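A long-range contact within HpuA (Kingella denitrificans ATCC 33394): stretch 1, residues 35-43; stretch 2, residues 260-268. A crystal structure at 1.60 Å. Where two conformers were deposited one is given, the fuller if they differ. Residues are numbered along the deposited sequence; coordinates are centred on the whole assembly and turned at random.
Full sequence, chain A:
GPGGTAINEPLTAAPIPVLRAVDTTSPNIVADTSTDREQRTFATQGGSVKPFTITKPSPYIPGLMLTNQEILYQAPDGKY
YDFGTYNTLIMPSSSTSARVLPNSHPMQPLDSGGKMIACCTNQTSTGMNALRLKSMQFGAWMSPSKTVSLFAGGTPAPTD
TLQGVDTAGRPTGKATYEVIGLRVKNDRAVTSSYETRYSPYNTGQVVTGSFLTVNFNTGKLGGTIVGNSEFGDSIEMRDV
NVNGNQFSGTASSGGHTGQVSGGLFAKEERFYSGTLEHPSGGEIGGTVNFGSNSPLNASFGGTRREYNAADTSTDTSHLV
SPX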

ATOM      1  N   THR A  35       7.160 -10.768  17.331  1.00 34.81           N
ATOM      2  CA  THR A  35       7.197  -9.302  17.251  1.00 33.03           C
ATOM      3  C   THR A  35       7.715  -8.860  15.890  1.00 33.28           C
ATOM      4  O   THR A  35       7.276  -7.848  15.326  1.00 31.19           O
ATOM      5  N   ASP A  36       8.649  -9.636  15.349  1.00 31.76           N
ATOM      6  CA  ASP A  36       9.276  -9.347  14.093  1.00 33.48           C
ATOM      7  C   ASP A  36       8.273  -9.256  12.922  1.00 28.58           C
ATOM      8  O   ASP A  36       8.571  -8.626  11.890  1.00 30.93           O
ATOM      9  N   ARG A  37       7.147  -9.950  13.040  1.00 26.71           N
ATOM     10  CA  ARG A  37       6.216 -10.062  11.909  1.00 23.52           C
ATOM     11  C   ARG A  37       4.951  -9.268  12.142  1.00 24.10           C
ATOM     12  O   ARG A  37       4.061  -9.333  11.307  1.00 22.53           O
ATOM     13  N   GLU A  38       4.867  -8.507  13.242  1.00 23.92           N
ATOM     14  CA  GLU A  38       3.677  -7.724  13.539  1.00 25.56           C
ATOM     15  C   GLU A  38       3.340  -6.743  12.415  1.00 21.55           C
ATOM     16  O   GLU A  38       4.216  -6.096  11.841  1.00 22.96           O
ATOM     17  N   GLN A  39       2.064  -6.711  12.076  1.00 21.10           N
ATOM     18  CA  GLN A  39       1.589  -5.888  10.953  1.00 19.54           C
ATOM     19  C   GLN A  39       0.722  -4.760  11.543  1.00 20.01           C
ATOM     20  O   GLN A  39       0.157  -4.901  12.611  1.00 22.17           O
ATOM     21  N   ARG A  40       0.559  -3.711  10.761  1.00 16.76           N
ATOM     22  CA  ARG A  40      -0.391  -2.641  11.079  1.00 18.60           C
ATOM     23  C   ARG A  40      -1.243  -2.378   9.837  1.00 17.74           C
ATOM     24  O   ARG A  40      -0.700  -2.302   8.717  1.00 17.14           O
ATOM     25  N   THR A  41      -2.559  -2.198  10.023  1.00 16.17           N
ATOM     26  CA  THR A  41      -3.452  -1.862   8.911  1.00 15.97           C
ATOM     27  C   THR A  41      -4.268  -0.594   9.187  1.00 16.38           C
ATOM     28  O   THR A  41      -4.826  -0.437  10.288  1.00 17.50           O
ATOM     29  N   PHE A  42      -4.337   0.259   8.157  1.00 16.10           N
ATOM     30  CA  PHE A  42      -5.342   1.302   8.090  1.00 16.10           C
ATOM     31  C   PHE A  42      -6.475   0.844   7.213  1.00 15.55           C
ATOM     32  O   PHE A  42      -6.248   0.486   6.040  1.00 16.90           O
ATOM     33  N   ALA A  43      -7.681   0.802   7.759  1.00 15.80           N
ATOM     34  CA  ALA A  43      -8.845   0.368   7.002  1.00 16.48           C
ATOM     35  C   ALA A  43     -10.041   1.277   7.256  1.00 17.70           C
ATOM     36  O   ALA A  43     -10.208   1.800   8.358  1.00 19.81           O
ATOM     37  N   VAL A 260      -7.400  11.771   6.526  1.00 15.15           N
ATOM     38  CA  VAL A 260      -6.236  10.977   6.093  1.00 15.18           C
ATOM     39  C   VAL A 260      -5.704  10.240   7.345  1.00 15.88           C
ATOM     40  O   VAL A 260      -5.569  10.835   8.427  1.00 16.07           O
ATOM     41  N   SER A 261      -5.463   8.937   7.196  1.00 15.16           N
ATOM     42  CA  SER A 261      -4.817   8.149   8.231  0.63 16.25           C
ATOM     43  C   SER A 261      -3.864   7.201   7.544  1.00 15.94           C
ATOM     44  O   SER A 261      -4.263   6.473   6.651  1.00 16.04           O
ATOM     45  N   GLY A 262      -2.609   7.214   7.954  1.00 14.99           N
ATOM     46  CA  GLY A 262      -1.657   6.328   7.328  1.00 15.15           C
ATOM     47  C   GLY A 262      -0.338   6.238   8.045  1.00 16.25           C
ATOM     48  O   GLY A 262      -0.215   6.690   9.172  1.00 15.89           O
ATOM     49  N   GLY A 263       0.623   5.617   7.394  1.00 14.91           N
ATOM     50  CA  GLY A 263       1.922   5.421   8.007  1.00 15.86           C
ATOM     51  C   GLY A 263       2.998   5.080   7.071  1.00 14.67           C
ATOM     52  O   GLY A 263       2.793   4.899   5.843  1.00 14.49           O
ATOM     53  N   LEU A 264       4.206   5.043   7.621  1.00 14.73           N
ATOM     54  CA  LEU A 264       5.382   4.621   6.882  1.00 14.79           C
ATOM     55  C   LEU A 264       5.633   3.145   7.168  1.00 14.50           C
ATOM     56  O   LEU A 264       5.459   2.711   8.330  1.00 16.37           O
ATOM     57  N   PHE A 265       6.002   2.447   6.115  1.00 16.18           N
ATOM     58  CA  PHE A 265       6.215   1.006   6.128  1.00 15.81           C
ATOM     59  C   PHE A 265       7.639   0.681   5.658  1.00 16.32           C
ATOM     60  O   PHE A 265       8.302   1.477   5.001  1.00 16.31           O
ATOM     61  N   ALA A 266       8.017  -0.575   5.913  1.00 16.71           N
ATOM     62  CA  ALA A 266       9.311  -1.205   5.548  1.00 17.14           C
ATOM     63  C   ALA A 266      10.411  -0.961   6.558  1.00 18.95           C
ATOM     64  O   ALA A 266      10.685   0.201   6.981  1.00 17.84           O
ATOM     65  N   LYS A 267      11.044  -2.073   6.966  1.00 20.30           N
ATOM     66  CA  LYS A 267      12.226  -1.962   7.812  1.00 20.56           C
ATOM     67  C   LYS A 267      13.362  -1.322   7.041  1.00 18.60           C
ATOM     68  O   LYS A 267      13.388  -1.311   5.820  1.00 18.65           O
ATOM     69  N   GLU A 268      14.363  -0.857   7.797  1.00 19.73           N
ATOM     70  CA  GLU A 268      15.609  -0.416   7.191  1.00 20.15           C
ATOM     71  C   GLU A 268      16.383  -1.483   6.411  1.00 20.03           C
ATOM     72  O   GLU A 268      16.154  -2.669   6.632  1.00 22.77           O
TER

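Strands 40-43 and 260-265 run nearly antiparallel (158° between their directions), but their axes come no closer than 7.4 Å, and no backbone hydrogen bond joins them.

The apolar contact centres on Phe42, which points toward stretch 2 (chi1 m, -57°; chi2 -84°) and has the largest area covered, 97 Å². Its ring lies over Gly262: the CA of Gly262 sits 3.5 Å from the ring centroid and 7° off the normal, a CH-pi contact. Phe42 CZ also comes within 3.2 Å of Gly262 O. Phe265 leaves its backbone sideways, yet with chi1 m its ring end reaches Phe42, CZ to Phe42 CE2 at 3.8 Å, meeting that ring at its edge. Ser261 (chi1 t) points toward stretch 1, its OG 3.4 Å from Phe42 CD1.

Gly263 leaves room: an ideal CB would lie 3.0 Å from Arg40 NH1, a clash, and 3.3 Å from Phe42 CE2.

Polar links lie beyond Phe42, toward the Lys267 end of stretch 2. Arg40 (chi1 to chi3 t, t, m) has its CA-to-CB bond toward stretch 2 and reaches it through water 1, which accepts a weak bond from Arg40 NH1 (2.5 Å) and donates to Leu264 O (2.9 Å). Lys267, extended through chi2 and chi3 (both t), donates from NZ to Asp36 O at 2.8 Å; its salt bridge from NZ to Asp36 OD1 is longer, 3.5 Å, and weak as a hydrogen bond.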

ATOM      1  CB  THR A  35       8.064  -8.670  18.383  1.00 40.41           C
ATOM      2  OG1 THR A  35       9.426  -9.016  18.167  1.00 41.47           O
ATOM      3  CG2 THR A  35       7.637  -9.162  19.744  1.00 40.63           C
ATOM      4  CB  ASP A  36      10.281 -10.485  13.821  1.00 36.18           C
ATOM      5  CG  ASP A  36      10.930 -10.386  12.469  1.00 44.61           C
ATOM      6  OD1 ASP A  36      11.747  -9.458  12.284  1.00 47.34           O
ATOM      7  OD2 ASP A  36      10.632 -11.232  11.583  1.00 48.60           O
ATOM      8  CB  ARG A  37       5.849 -11.524  11.600  1.00 22.61           C
ATOM      9  CG  ARG A  37       7.013 -12.315  10.979  1.00 22.31           C
ATOM     10  CD  ARG A  37       7.190 -12.084   9.504  1.00 23.87           C
ATOM     11  NE  ARG A  37       6.114 -12.677   8.730  1.00 22.64           N
ATOM     12  CZ  ARG A  37       5.829 -12.338   7.471  1.00 21.15           C
ATOM     13  NH1 ARG A  37       6.481 -11.360   6.825  1.00 24.36           N
ATOM     14  NH2 ARG A  37       4.843 -12.939   6.886  1.00 23.61           N
ATOM     15  CB  GLU A  38       3.843  -6.937  14.833  1.00 28.94           C
ATOM     16  CG  GLU A  38       3.865  -7.815  16.084  1.00 36.48           C
ATOM     17  CD  GLU A  38       4.112  -7.032  17.364  1.00 43.96           C
ATOM     18  OE1 GLU A  38       4.478  -5.823  17.270  1.00 48.16           O
ATOM     19  OE2 GLU A  38       3.934  -7.645  18.441  1.00 46.61           O
ATOM     20  CB  GLN A  39       0.761  -6.724   9.977  1.00 19.66           C
ATOM     21  CG  GLN A  39       1.513  -7.902   9.373  1.00 19.69           C
ATOM     22  CD  GLN A  39       2.615  -7.442   8.464  1.00 19.35           C
ATOM     23  OE1 GLN A  39       2.368  -6.803   7.463  1.00 20.75           O
ATOM     24  NE2 GLN A  39       3.836  -7.696   8.857  1.00 19.61           N
ATOM     25  CB  ARG A  40       0.392  -1.357  11.395  1.00 21.08           C
ATOM     26  CG  ARG A  40      -0.481  -0.123  11.612  1.00 25.19           C
ATOM     27  CD  ARG A  40       0.366   1.136  11.560  1.00 27.62           C
ATOM     28  NE  ARG A  40       1.238   1.303  12.703  1.00 32.73           N
ATOM     29  CZ  ARG A  40       2.240   2.192  12.726  1.00 33.76           C
ATOM     30  NH1 ARG A  40       2.541   2.953  11.642  1.00 33.17           N
ATOM     31  NH2 ARG A  40       2.956   2.294  13.825  1.00 37.72           N
ATOM     32  CB  THR A  41      -4.464  -2.980   8.623  1.00 16.39           C
ATOM     33  OG1 THR A  41      -3.712  -4.211   8.391  1.00 17.45           O
ATOM     34  CG2 THR A  41      -5.280  -2.679   7.395  1.00 17.67           C
ATOM     35  CB  PHE A  42      -4.672   2.527   7.522  1.00 16.62           C
ATOM     36  CG  PHE A  42      -3.478   2.966   8.311  1.00 16.45           C
ATOM     37  CD1 PHE A  42      -3.630   3.791   9.444  1.00 17.20           C
ATOM     38  CD2 PHE A  42      -2.208   2.532   7.972  1.00 17.14           C
ATOM     39  CE1 PHE A  42      -2.556   4.158  10.195  1.00 18.02           C
ATOM     40  CE2 PHE A  42      -1.123   2.930   8.738  1.00 18.00           C
ATOM     41  CZ  PHE A  42      -1.311   3.728   9.854  1.00 19.64           C
ATOM     42  CB  ALA A  43      -9.213  -1.054   7.310  1.00 16.60           C
ATOM     43  CB  VAL A 260      -5.152  11.859   5.535  1.00 14.91           C
ATOM     44  CG1 VAL A 260      -3.927  11.037   5.169  1.00 16.19           C
ATOM     45  CG2 VAL A 260      -5.693  12.699   4.339  1.00 16.10           C
ATOM     46  CB  SER A 261      -5.856   7.329   8.995  0.63 18.40           C
ATOM     47  OG  SER A 261      -5.219   6.708  10.083  0.63 18.96           O
ATOM     48  CB  LEU A 264       6.578   5.445   7.312  1.00 15.84           C
ATOM     49  CG  LEU A 264       6.403   6.982   7.146  1.00 18.35           C
ATOM     50  CD1 LEU A 264       7.619   7.730   7.640  1.00 19.53           C
ATOM     51  CD2 LEU A 264       6.218   7.278   5.659  1.00 20.20           C
ATOM     52  CB  PHE A 265       5.188   0.319   5.236  1.00 15.33           C
ATOM     53  CG  PHE A 265       3.759   0.432   5.720  1.00 15.40           C
ATOM     54  CD1 PHE A 265       3.240  -0.413   6.696  1.00 16.58           C
ATOM     55  CD2 PHE A 265       2.945   1.423   5.218  1.00 17.06           C
ATOM     56  CE1 PHE A 265       1.923  -0.323   7.105  1.00 16.49           C
ATOM     57  CE2 PHE A 265       1.625   1.545   5.633  1.00 16.29           C
ATOM     58  CZ  PHE A 265       1.108   0.686   6.599  1.00 16.62           C
ATOM     59  CB  ALA A 266       9.776  -0.851   4.158  1.00 16.67           C
ATOM     60  CB  LYS A 267      12.658  -3.351   8.323  1.00 23.50           C
ATOM     61  CG  LYS A 267      11.659  -3.862   9.314  1.00 29.66           C
ATOM     62  CD  LYS A 267      11.889  -5.313   9.687  1.00 36.94           C
ATOM     63  CE  LYS A 267      10.798  -5.752  10.655  1.00 42.65           C
ATOM     64  NZ  LYS A 267      10.287  -7.081  10.242  1.00 46.86           N
ATOM     65  CB  GLU A 268      16.497   0.193   8.268  1.00 20.50           C
ATOM     66  CG  GLU A 268      17.235  -0.824   9.102  1.00 21.97           C
ATOM     67  CD  GLU A 268      16.374  -1.485  10.165  1.00 24.71           C
ATOM     68  OE1 GLU A 268      15.190  -1.188  10.441  1.00 22.66           O
ATOM     69  OE2 GLU A 268      16.961  -2.356  10.813  1.00 32.12           O
TER
HETATM   70  O   HOH W   1       2.796   2.184   9.243  1.00 26.73           O